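Glycosyl hydrolases family 31 family protein (Aspergillus niger, PDB 6DRU) catalyses the hydrolytic release of alpha-xylose from the non-reducing terminal glucose of xyloglucan oligosaccharides. Local coordinates at residues V170-Y175 / G403-N408; I394-G399 / L468-Y473; Y439-Q444 / Q477-M482; M482-D487 / T514-G519. One frame throughout, in Å; residues are numbered along the deposited sequence.

Contact 1: V170-Y175 / G403-N408; sequences VNFNSY and GEAYEN. With BGC (beta-D-glucopyranose), chain F.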
# COMPACT_ATOMS: atom_id res chain seq x y z
N VAL A 170 -16.92 -7.32 9.64
CA VAL A 170 -16.54 -8.36 8.68
C VAL A 170 -17.48 -9.54 8.90
O VAL A 170 -17.62 -10.04 10.02
CB VAL A 170 -15.06 -8.78 8.82
CG1 VAL A 170 -14.70 -9.01 10.28
CG2 VAL A 170 -14.79 -10.03 7.99
N ASN A 171 -18.14 -9.97 7.83
CA ASN A 171 -19.21 -10.96 7.94
C ASN A 171 -18.65 -12.38 7.98
O ASN A 171 -17.70 -12.71 7.27
CB ASN A 171 -20.18 -10.82 6.78
CG ASN A 171 -20.93 -9.51 6.80
OD1 ASN A 171 -20.84 -8.74 7.76
ND2 ASN A 171 -21.68 -9.24 5.73
N PHE A 172 -19.26 -13.22 8.81
CA PHE A 172 -19.04 -14.66 8.78
C PHE A 172 -20.23 -15.33 9.46
O PHE A 172 -21.16 -14.67 9.93
CB PHE A 172 -17.70 -15.06 9.42
CG PHE A 172 -17.52 -14.58 10.83
CD1 PHE A 172 -18.04 -15.29 11.90
CD2 PHE A 172 -16.79 -13.43 11.09
CE1 PHE A 172 -17.85 -14.86 13.20
CE2 PHE A 172 -16.60 -12.98 12.39
CZ PHE A 172 -17.14 -13.70 13.44
N ASN A 173 -20.20 -16.67 9.48
CA ASN A 173 -21.32 -17.48 9.95
C ASN A 173 -21.81 -17.03 11.32
O ASN A 173 -21.04 -17.03 12.29
CB ASN A 173 -20.90 -18.95 9.99
CG ASN A 173 -22.09 -19.90 10.00
OD1 ASN A 173 -23.13 -19.60 10.58
ND2 ASN A 173 -21.93 -21.05 9.36
N SER A 174 -23.08 -16.63 11.38
CA SER A 174 -23.82 -16.21 12.58
C SER A 174 -23.46 -14.81 13.06
O SER A 174 -23.90 -14.40 14.14
CB SER A 174 -23.63 -17.18 13.75
OG SER A 174 -22.41 -16.93 14.43
N TYR A 175 -22.68 -14.05 12.28
CA TYR A 175 -22.16 -12.75 12.71
C TYR A 175 -22.44 -11.74 11.60
O TYR A 175 -21.74 -11.72 10.58
CB TYR A 175 -20.66 -12.86 13.01
CG TYR A 175 -20.03 -11.61 13.60
CD1 TYR A 175 -20.20 -11.29 14.94
CD2 TYR A 175 -19.23 -10.79 12.82
CE1 TYR A 175 -19.61 -10.16 15.48
CE2 TYR A 175 -18.64 -9.66 13.35
CZ TYR A 175 -18.83 -9.35 14.68
OH TYR A 175 -18.23 -8.23 15.21
N GLY A 403 -18.51 -18.06 3.60
CA GLY A 403 -19.43 -18.11 4.72
C GLY A 403 -18.81 -18.23 6.09
O GLY A 403 -19.54 -18.10 7.09
N GLU A 404 -17.51 -18.48 6.20
CA GLU A 404 -16.86 -18.67 7.48
C GLU A 404 -15.77 -17.63 7.70
O GLU A 404 -15.34 -16.95 6.78
CB GLU A 404 -16.27 -20.08 7.60
CG GLU A 404 -17.25 -21.20 7.31
CD GLU A 404 -18.22 -21.44 8.46
OE1 GLU A 404 -18.01 -20.85 9.54
OE2 GLU A 404 -19.18 -22.21 8.28
N ALA A 405 -15.34 -17.52 8.96
CA ALA A 405 -14.27 -16.61 9.35
C ALA A 405 -12.89 -17.20 9.10
O ALA A 405 -11.89 -16.61 9.54
CB ALA A 405 -14.42 -16.22 10.82
N TYR A 406 -12.81 -18.35 8.44
CA TYR A 406 -11.55 -18.98 8.08
C TYR A 406 -11.59 -19.36 6.61
O TYR A 406 -12.66 -19.59 6.04
CB TYR A 406 -11.28 -20.22 8.94
CG TYR A 406 -12.48 -21.12 9.12
CD1 TYR A 406 -12.79 -22.09 8.17
CD2 TYR A 406 -13.30 -21.01 10.23
CE1 TYR A 406 -13.89 -22.92 8.32
CE2 TYR A 406 -14.40 -21.83 10.39
CZ TYR A 406 -14.69 -22.78 9.44
OH TYR A 406 -15.78 -23.60 9.60
N GLU A 407 -10.41 -19.41 6.00
CA GLU A 407 -10.30 -19.82 4.61
C GLU A 407 -10.16 -21.34 4.51
O GLU A 407 -10.01 -22.05 5.51
CB GLU A 407 -9.11 -19.13 3.94
CG GLU A 407 -9.46 -17.80 3.28
CD GLU A 407 -10.29 -17.98 2.02
OE1 GLU A 407 -10.43 -19.12 1.54
OE2 GLU A 407 -10.81 -16.96 1.51
N ASN A 408 -10.23 -21.83 3.27
CA ASN A 408 -10.08 -23.26 2.97
C ASN A 408 -11.20 -24.07 3.61
O ASN A 408 -10.97 -25.09 4.27
CB ASN A 408 -8.70 -23.77 3.40
CG ASN A 408 -7.57 -22.99 2.77
OD1 ASN A 408 -7.34 -23.07 1.56
ND2 ASN A 408 -6.85 -22.22 3.58
C2 BGC F . -17.96 -26.47 8.38
C3 BGC F . -18.15 -25.10 7.82
C4 BGC F . -19.15 -25.16 6.64
C5 BGC F . -20.40 -25.87 7.06
C6 BGC F . -21.32 -26.03 5.85
C1 BGC F . -19.32 -27.01 8.76
O2 BGC F . -17.11 -26.43 9.54
O3 BGC F . -16.93 -24.62 7.38
O4 BGC F . -19.48 -23.85 6.24
O5 BGC F . -20.09 -27.15 7.56
O6 BGC F . -22.28 -27.03 6.12
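Asn173 and Glu404 run side by side, and the amide of one meets the carboxylate of the other: Asn173 ND2 donates to Glu404 OE2 over 3.2 Å. The bond is fairly straight, 163° at the hydrogen, and the donor lies above the carboxylate plane while OE2 sits close to the amide plane. The same OE2 accepts O4 of the bound glucose at 2.6 Å, so two donors grip one carboxylate oxygen. Beside it, Tyr406 OH bonds to glucose O3 at 2.7 Å, and Glu404 CB lies over the centre of the Tyr406 ring. Behind this polar shell, Ala405 CB makes a CH-pi contact with one face of Phe172, 3.8 Å from the ring centroid; Tyr175 CB packs on the opposite face. A weak bond from Asn173 N to Gly403 O joins the backbones. The type II turn from Phe172 to Tyr175 presents Asn173, whose OD1 accepts from the backbone N of Asp487. Farther out, Glu404 OE1 forms a salt bridge with Lys119 of a second subunit. Residues 403-408, joined to 170-175, thus form part of the glucose-binding side of a glycoside hydrolase family 31 active site, with Tyr286 and Asn409.

Contact 2: I394-G399 / L468-Y473; sequences IDQADG and LSRSGY. With XYS (alpha-D-xylopyranose), chain N; BGC (beta-D-glucopyranose), chain F.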
# COMPACT_ATOMS: atom_id res chain seq x y z
N ILE A 394 -30.88 -18.84 0.36
CA ILE A 394 -29.61 -18.28 -0.08
C ILE A 394 -28.63 -18.37 1.09
O ILE A 394 -28.49 -17.45 1.89
CB ILE A 394 -29.76 -16.86 -0.62
CG1 ILE A 394 -30.82 -16.10 0.18
CG2 ILE A 394 -30.12 -16.94 -2.08
CD1 ILE A 394 -30.99 -14.65 -0.24
N ASP A 395 -27.94 -19.50 1.16
CA ASP A 395 -27.09 -19.84 2.28
C ASP A 395 -25.63 -19.51 1.96
O ASP A 395 -25.23 -19.47 0.79
CB ASP A 395 -27.24 -21.33 2.60
CG ASP A 395 -26.44 -21.77 3.80
OD1 ASP A 395 -25.85 -22.87 3.74
OD2 ASP A 395 -26.37 -21.01 4.79
N GLN A 396 -24.86 -19.24 3.01
CA GLN A 396 -23.40 -19.13 2.92
C GLN A 396 -22.97 -17.99 1.99
O GLN A 396 -21.99 -18.11 1.25
CB GLN A 396 -22.78 -20.45 2.46
CG GLN A 396 -22.78 -21.50 3.55
CD GLN A 396 -21.43 -21.65 4.20
OE1 GLN A 396 -20.42 -21.81 3.52
NE2 GLN A 396 -21.40 -21.60 5.53
N ALA A 397 -23.70 -16.88 2.05
CA ALA A 397 -23.41 -15.71 1.22
C ALA A 397 -22.96 -14.52 2.06
O ALA A 397 -23.39 -13.39 1.84
CB ALA A 397 -24.63 -15.34 0.37
N ASP A 398 -22.08 -14.77 3.03
CA ASP A 398 -21.61 -13.70 3.90
C ASP A 398 -20.74 -12.71 3.14
O ASP A 398 -20.73 -11.51 3.47
CB ASP A 398 -20.85 -14.28 5.09
CG ASP A 398 -21.75 -15.10 6.01
OD1 ASP A 398 -22.04 -16.27 5.67
OD2 ASP A 398 -22.15 -14.58 7.07
N GLY A 399 -20.00 -13.17 2.15
CA GLY A 399 -19.15 -12.30 1.37
C GLY A 399 -17.68 -12.54 1.66
O GLY A 399 -17.28 -12.86 2.79
N LEU A 468 -34.67 -17.26 2.41
CA LEU A 468 -34.03 -17.52 3.70
C LEU A 468 -32.56 -17.17 3.57
O LEU A 468 -31.81 -17.86 2.87
CB LEU A 468 -34.24 -18.97 4.12
CG LEU A 468 -33.64 -19.43 5.45
CD1 LEU A 468 -34.18 -18.61 6.61
CD2 LEU A 468 -33.93 -20.91 5.67
N SER A 469 -32.14 -16.11 4.26
CA SER A 469 -30.77 -15.61 4.18
C SER A 469 -30.10 -15.69 5.55
O SER A 469 -30.76 -15.59 6.59
CB SER A 469 -30.75 -14.16 3.67
OG SER A 469 -29.48 -13.57 3.88
N ARG A 470 -28.78 -15.87 5.53
CA ARG A 470 -27.98 -15.94 6.74
C ARG A 470 -27.22 -14.66 7.03
O ARG A 470 -26.49 -14.59 8.02
CB ARG A 470 -27.00 -17.11 6.66
CG ARG A 470 -26.66 -17.75 7.99
CD ARG A 470 -25.71 -18.92 7.81
NE ARG A 470 -24.42 -18.48 7.28
CZ ARG A 470 -23.48 -19.31 6.83
NH1 ARG A 470 -23.70 -20.62 6.84
NH2 ARG A 470 -22.34 -18.84 6.37
N SER A 471 -27.36 -13.64 6.18
CA SER A 471 -26.63 -12.39 6.35
C SER A 471 -27.43 -11.27 5.71
O SER A 471 -28.46 -11.49 5.07
CB SER A 471 -25.22 -12.49 5.75
OG SER A 471 -24.42 -11.39 6.15
N GLY A 472 -26.93 -10.05 5.88
CA GLY A 472 -27.61 -8.88 5.36
C GLY A 472 -26.87 -7.64 5.78
O GLY A 472 -25.69 -7.70 6.14
N TYR A 473 -27.57 -6.50 5.73
CA TYR A 473 -26.93 -5.25 6.13
C TYR A 473 -28.01 -4.21 6.40
O TYR A 473 -29.15 -4.56 6.73
CB TYR A 473 -25.93 -4.80 5.05
CG TYR A 473 -24.86 -3.88 5.58
CD1 TYR A 473 -24.10 -4.23 6.69
CD2 TYR A 473 -24.61 -2.65 4.98
CE1 TYR A 473 -23.12 -3.40 7.18
CE2 TYR A 473 -23.63 -1.80 5.47
CZ TYR A 473 -22.88 -2.18 6.57
OH TYR A 473 -21.91 -1.35 7.06
C1 XYS N . -24.69 -24.16 6.20
C2 XYS N . -26.03 -23.68 6.71
C3 XYS N . -26.86 -24.88 7.13
C4 XYS N . -26.93 -25.87 5.99
C5 XYS N . -25.53 -26.17 5.50
O1 XYS N . -24.04 -24.88 7.22
O2 XYS N . -25.84 -22.82 7.81
O3 XYS N . -28.16 -24.46 7.48
O4 XYS N . -27.54 -27.06 6.44
O5 XYS N . -24.90 -24.99 5.08
C2 BGC F . -17.96 -26.47 8.38
C3 BGC F . -18.15 -25.10 7.82
C4 BGC F . -19.15 -25.16 6.64
C5 BGC F . -20.40 -25.87 7.06
C6 BGC F . -21.32 -26.03 5.85
C1 BGC F . -19.32 -27.01 8.76
O2 BGC F . -17.11 -26.43 9.54
O3 BGC F . -16.93 -24.62 7.38
O4 BGC F . -19.48 -23.85 6.24
O5 BGC F . -20.09 -27.15 7.56
O6 BGC F . -22.28 -27.03 6.12
O HOH W 1 -23.92 -15.91 8.40
O HOH W 2 -22.90 -12.18 7.99
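Ile394 and Leu468 join two neighbouring parallel strands of the TIM barrel, just where both chains leave the sheet for the active-site end. This inner part is close, side chain against backbone: Ile394 CG1 rests against Leu468 O, its CD1 lies 3.9 Å from Ser469 CB, and the backbone bond from Ile394 N to Leu468 O is weak. Past the strands Arg470 dominates. Its chain bends at the third torsion (64°), placing NE, and the guanidinium faces two acids. Asp398 OD1 takes NH2 at 2.7 Å near the guanidinium plane, on the syn side of the carboxylate, in a hydrogen-bonded salt bridge. Asp395 OD2, 3.4 Å from Arg470 NH1, stands well out of that plane and contributes charge alone, the two flat groups being 86° apart. NH1 also donates to O2 of the bound xylose. The other side is wetter and looser: one water accepts from Arg470 NE at 2.8 Å, while a second bridges Asp398 OD2 and Ser471 OG. Both carboxylate oxygens of Asp395, an active-site residue, lie by the xylose, with OD1 2.7 Å from the sugar ring oxygen O5.

Contact 3: Y439-Q444 / Q477-M482; sequences YPWAHQ and QRFCSM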
# COMPACT_ATOMS: atom_id res chain seq x y z
N TYR A 439 -22.32 -7.27 -0.11
CA TYR A 439 -22.49 -8.55 -0.80
C TYR A 439 -23.74 -9.31 -0.39
O TYR A 439 -24.54 -9.67 -1.27
CB TYR A 439 -21.23 -9.41 -0.63
CG TYR A 439 -21.23 -10.64 -1.50
CD1 TYR A 439 -21.78 -11.84 -1.05
CD2 TYR A 439 -20.69 -10.62 -2.78
CE1 TYR A 439 -21.78 -12.97 -1.84
CE2 TYR A 439 -20.69 -11.74 -3.58
CZ TYR A 439 -21.24 -12.91 -3.10
OH TYR A 439 -21.24 -14.04 -3.90
N PRO A 440 -23.99 -9.61 0.90
CA PRO A 440 -25.22 -10.34 1.23
C PRO A 440 -26.47 -9.51 1.00
O PRO A 440 -27.52 -10.08 0.67
CB PRO A 440 -25.04 -10.68 2.71
CG PRO A 440 -24.16 -9.60 3.23
CD PRO A 440 -23.21 -9.28 2.11
N TRP A 441 -26.39 -8.19 1.16
CA TRP A 441 -27.53 -7.33 0.87
C TRP A 441 -27.90 -7.40 -0.61
O TRP A 441 -29.08 -7.49 -0.96
CB TRP A 441 -27.19 -5.89 1.28
CG TRP A 441 -28.33 -4.93 1.28
CD1 TRP A 441 -29.08 -4.55 2.35
CD2 TRP A 441 -28.84 -4.19 0.16
NE1 TRP A 441 -30.03 -3.63 1.97
CE2 TRP A 441 -29.90 -3.40 0.62
CE3 TRP A 441 -28.50 -4.13 -1.20
CZ2 TRP A 441 -30.63 -2.55 -0.21
CZ3 TRP A 441 -29.22 -3.30 -2.03
CH2 TRP A 441 -30.27 -2.52 -1.53
N ALA A 442 -26.90 -7.37 -1.49
CA ALA A 442 -27.16 -7.49 -2.92
C ALA A 442 -27.57 -8.90 -3.31
O ALA A 442 -28.22 -9.08 -4.35
CB ALA A 442 -25.93 -7.06 -3.72
N HIS A 443 -27.19 -9.91 -2.52
CA HIS A 443 -27.64 -11.27 -2.79
C HIS A 443 -29.13 -11.42 -2.50
O HIS A 443 -29.86 -12.04 -3.28
CB HIS A 443 -26.82 -12.27 -1.98
CG HIS A 443 -26.94 -13.68 -2.46
ND1 HIS A 443 -26.86 -14.03 -3.79
CD2 HIS A 443 -27.12 -14.84 -1.78
CE1 HIS A 443 -26.99 -15.33 -3.92
NE2 HIS A 443 -27.15 -15.85 -2.71
N GLN A 444 -29.60 -10.86 -1.38
CA GLN A 444 -31.03 -10.79 -1.13
C GLN A 444 -31.73 -10.03 -2.25
O GLN A 444 -32.80 -10.43 -2.72
CB GLN A 444 -31.31 -10.11 0.21
CG GLN A 444 -30.71 -10.79 1.42
CD GLN A 444 -31.03 -10.06 2.71
OE1 GLN A 444 -30.39 -9.07 3.05
NE2 GLN A 444 -32.04 -10.54 3.42
N GLN A 477 -34.45 -5.33 5.87
CA GLN A 477 -35.85 -5.64 6.12
C GLN A 477 -36.75 -5.27 4.94
O GLN A 477 -37.92 -5.66 4.94
CB GLN A 477 -36.34 -4.93 7.38
CG GLN A 477 -36.45 -3.42 7.27
CD GLN A 477 -35.15 -2.72 7.58
OE1 GLN A 477 -34.12 -3.35 7.83
NE2 GLN A 477 -35.18 -1.39 7.59
N ARG A 478 -36.24 -4.55 3.95
CA ARG A 478 -37.04 -4.16 2.80
C ARG A 478 -37.35 -5.32 1.87
O ARG A 478 -38.17 -5.16 0.96
CB ARG A 478 -36.34 -3.05 2.02
CG ARG A 478 -35.15 -3.54 1.21
CD ARG A 478 -34.44 -2.40 0.51
NE ARG A 478 -33.75 -1.53 1.46
CZ ARG A 478 -33.03 -0.47 1.12
NH1 ARG A 478 -32.89 -0.14 -0.16
NH2 ARG A 478 -32.44 0.26 2.06
N PHE A 479 -36.71 -6.47 2.06
CA PHE A 479 -36.85 -7.60 1.16
C PHE A 479 -37.82 -8.64 1.72
O PHE A 479 -38.01 -8.75 2.93
CB PHE A 479 -35.49 -8.27 0.91
CG PHE A 479 -34.44 -7.34 0.40
CD1 PHE A 479 -34.56 -6.74 -0.84
CD2 PHE A 479 -33.30 -7.08 1.15
CE1 PHE A 479 -33.58 -5.88 -1.32
CE2 PHE A 479 -32.32 -6.23 0.68
CZ PHE A 479 -32.46 -5.63 -0.56
N CYS A 480 -38.43 -9.41 0.81
CA CYS A 480 -39.16 -10.61 1.19
C CYS A 480 -38.16 -11.66 1.66
O CYS A 480 -38.03 -12.72 1.04
CB CYS A 480 -39.98 -11.15 0.02
SG CYS A 480 -41.22 -10.02 -0.67
N SER A 481 -37.46 -11.39 2.76
CA SER A 481 -36.33 -12.21 3.17
C SER A 481 -36.27 -12.25 4.69
O SER A 481 -36.44 -11.23 5.35
CB SER A 481 -35.02 -11.65 2.61
OG SER A 481 -33.93 -12.49 2.93
N MET A 482 -36.03 -13.45 5.23
CA MET A 482 -35.92 -13.66 6.66
C MET A 482 -34.50 -14.09 7.01
O MET A 482 -33.86 -14.84 6.26
CB MET A 482 -36.93 -14.70 7.16
CG MET A 482 -36.72 -16.09 6.58
SD MET A 482 -37.92 -17.29 7.20
CE MET A 482 -39.29 -17.01 6.07
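Phe479 drives the edge of its ring into the face of Trp441, an edge-to-face pair with the phenyl and the five-membered ring 5.0 Å apart at their centroids and their planes at 69°. CZ makes the nearest approach, 3.6 Å from Trp441 CE2. Trp441 reaches out from helix 439-455 with CG anti to the backbone N (chi1 -169°). One turn along, Gln444 supplies CB to the Phe479 ring in an off-centre CH-pi contact, 4.2 Å from the ring centroid. Beyond CG its chain stays extended, and NE2 donates to Ser481 OG at 2.8 Å with OG almost in the amide plane. The other end of that amide, OE1, bonds to Ser476 OG, while Ser481 OG is also bonded to Ser467 OG. At the rim of the indole, Trp441 CZ2 lies over the guanidinium face of Arg478, 3.3 Å from NH1, with the two planes nearly perpendicular; NE of this arginine is held by Gly475 O. The helix thus packs on the turn that leads into barrel strand 481-484, next to the Cys463–Cys480 disulfide. The chemistry is an aromatic join, Phe479 buried and Trp441 partly exposed, flanked by an amide with partners at both ends, which would fix its rotation.

Contact 4: M482-D487 / T514-G519; sequences MIWSGD and TVDAGG. With XYS (alpha-D-xylopyranose), chain N.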
# COMPACT_ATOMS: atom_id res chain seq x y z
N MET A 482 -36.03 -13.45 5.23
CA MET A 482 -35.92 -13.66 6.66
C MET A 482 -34.50 -14.09 7.01
O MET A 482 -33.86 -14.84 6.26
CB MET A 482 -36.93 -14.70 7.16
CG MET A 482 -36.72 -16.09 6.58
SD MET A 482 -37.92 -17.29 7.20
CE MET A 482 -39.29 -17.01 6.07
N ILE A 483 -34.00 -13.60 8.14
CA ILE A 483 -32.65 -13.89 8.61
C ILE A 483 -32.73 -14.98 9.67
O ILE A 483 -33.66 -14.98 10.49
CB ILE A 483 -31.98 -12.62 9.17
CG1 ILE A 483 -31.99 -11.49 8.14
CG2 ILE A 483 -30.55 -12.91 9.60
CD1 ILE A 483 -31.18 -11.78 6.91
N TRP A 484 -31.77 -15.90 9.66
CA TRP A 484 -31.68 -16.91 10.70
C TRP A 484 -30.27 -16.91 11.27
O TRP A 484 -29.31 -16.52 10.59
CB TRP A 484 -32.10 -18.31 10.20
CG TRP A 484 -30.99 -19.24 9.78
CD1 TRP A 484 -30.40 -20.19 10.56
CD2 TRP A 484 -30.39 -19.34 8.49
NE1 TRP A 484 -29.45 -20.87 9.83
CE2 TRP A 484 -29.42 -20.36 8.56
CE3 TRP A 484 -30.56 -18.65 7.28
CZ2 TRP A 484 -28.63 -20.72 7.47
CZ3 TRP A 484 -29.77 -19.01 6.20
CH2 TRP A 484 -28.82 -20.03 6.30
N SER A 485 -30.15 -17.34 12.52
CA SER A 485 -28.95 -17.11 13.32
C SER A 485 -27.75 -17.96 12.91
O SER A 485 -26.71 -17.87 13.57
CB SER A 485 -29.26 -17.34 14.80
OG SER A 485 -29.73 -18.66 15.02
N GLY A 486 -27.86 -18.79 11.88
CA GLY A 486 -26.70 -19.52 11.40
C GLY A 486 -26.42 -20.80 12.17
O GLY A 486 -27.27 -21.34 12.88
N ASP A 487 -25.19 -21.28 12.02
CA ASP A 487 -24.79 -22.57 12.56
C ASP A 487 -24.53 -22.47 14.06
O ASP A 487 -23.61 -21.77 14.49
CB ASP A 487 -23.54 -23.08 11.84
CG ASP A 487 -23.81 -23.43 10.39
OD1 ASP A 487 -24.98 -23.38 9.98
OD2 ASP A 487 -22.84 -23.75 9.67
N THR A 514 -35.34 -15.66 12.85
CA THR A 514 -35.67 -17.01 13.31
C THR A 514 -34.37 -17.75 13.64
O THR A 514 -33.27 -17.21 13.50
CB THR A 514 -36.51 -17.74 12.27
OG1 THR A 514 -36.55 -19.14 12.57
CG2 THR A 514 -35.95 -17.50 10.87
N VAL A 515 -34.52 -19.01 14.07
CA VAL A 515 -33.40 -19.86 14.46
C VAL A 515 -33.61 -21.25 13.87
O VAL A 515 -34.61 -21.53 13.21
CB VAL A 515 -33.25 -19.97 15.99
CG1 VAL A 515 -32.68 -18.70 16.57
CG2 VAL A 515 -34.58 -20.32 16.63
N ASP A 516 -32.64 -22.13 14.12
CA ASP A 516 -32.78 -23.56 13.86
C ASP A 516 -33.27 -24.22 15.14
O ASP A 516 -32.55 -24.26 16.14
CB ASP A 516 -31.45 -24.16 13.41
CG ASP A 516 -31.07 -23.76 12.00
OD1 ASP A 516 -29.98 -24.16 11.55
OD2 ASP A 516 -31.84 -23.01 11.37
N ALA A 517 -34.50 -24.74 15.10
CA ALA A 517 -35.07 -25.40 16.27
C ALA A 517 -34.24 -26.62 16.65
O ALA A 517 -34.18 -27.60 15.90
CB ALA A 517 -36.52 -25.80 16.01
N GLY A 518 -33.60 -26.57 17.82
CA GLY A 518 -32.77 -27.65 18.29
C GLY A 518 -31.29 -27.48 18.04
O GLY A 518 -30.52 -28.39 18.38
N GLY A 519 -30.87 -26.35 17.48
CA GLY A 519 -29.48 -26.18 17.11
C GLY A 519 -29.18 -26.82 15.76
O GLY A 519 -30.02 -27.48 15.15
C1 XYS N . -24.69 -24.16 6.20
C2 XYS N . -26.03 -23.68 6.71
C3 XYS N . -26.86 -24.88 7.13
C4 XYS N . -26.93 -25.87 5.99
C5 XYS N . -25.53 -26.17 5.50
O1 XYS N . -24.04 -24.88 7.22
O2 XYS N . -25.84 -22.82 7.81
O3 XYS N . -28.16 -24.46 7.48
O4 XYS N . -27.54 -27.06 6.44
O5 XYS N . -24.90 -24.99 5.08
O HOH W 3 -27.71 -23.38 10.08
O HOH W 4 -30.21 -21.19 14.36
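Trp484 CG is turned to a chi1 of 98°, away from a staggered position, and Asp516 CG sits anti to its own carbonyl carbon at -73°; these torsions set the two CG atoms. The indole and carboxylate planes differ by only 16°, and Asp516 OD2 lies 3.3 Å from Trp484 CD1. Their link through polar atoms is indirect. A water accepts from Trp484 NE1 at 3.1 Å, lying in the ring plane, and donates to Asp516 OD1 at 2.8 Å and to Asp487 OD1 at 2.7 Å; it also stands close to O2 and O3 of the bound xylose. Asp516 OD2 turns to Arg555 in a salt bridge, and Arg555 makes a cation-pi contact with Trp484 as well. Behind the sugar, the chains pair as parallel strands of the TIM barrel: Thr514 N donates to Ile483 O at 3.0 Å, and Thr514 O takes a weak bond from Ser485 N, bracketing Trp484. On the face these two residues share, Thr514 CG2 packs beside Trp484 CB. Further on, Val515 CG1 touches Ser485 OG, whose polar needs are met by Gln498 and by a second water that donates to OG and accepts from Asp516 N. Asp487, the proton donor, receives xylose O1 on OD2 at 3.0 Å. Since the shared water reaches the donor acid, Asp516, the indole N-H and two sugar oxygens at once, this network probably orients the sugar's O2 and O3 side relative to Asp487.

Contacts 2 and 4 belong to the same run of parallel barrel strands: Ser469 N lies 2.9 Å from Met482 O, and the xylose sits at the ends of both, with Asp395 OD2 3.0 Å from Trp484 CH2. Contact 3, its centre about 8 Å from that of contact 2, backs these strands with helix 439-455 and shares Met482 with contact 4. The side chain of Ser481 is about 14 Å from the bound xylose. Contact 1 adds the glucose side. There Asn173 ND2 comes within 2.9 Å of Asp487 OD2, a probable hydrogen bond, and within 3.1 Å of Arg470 NH1, so residues 170-175 adjoin both sugar-binding contacts of the barrel.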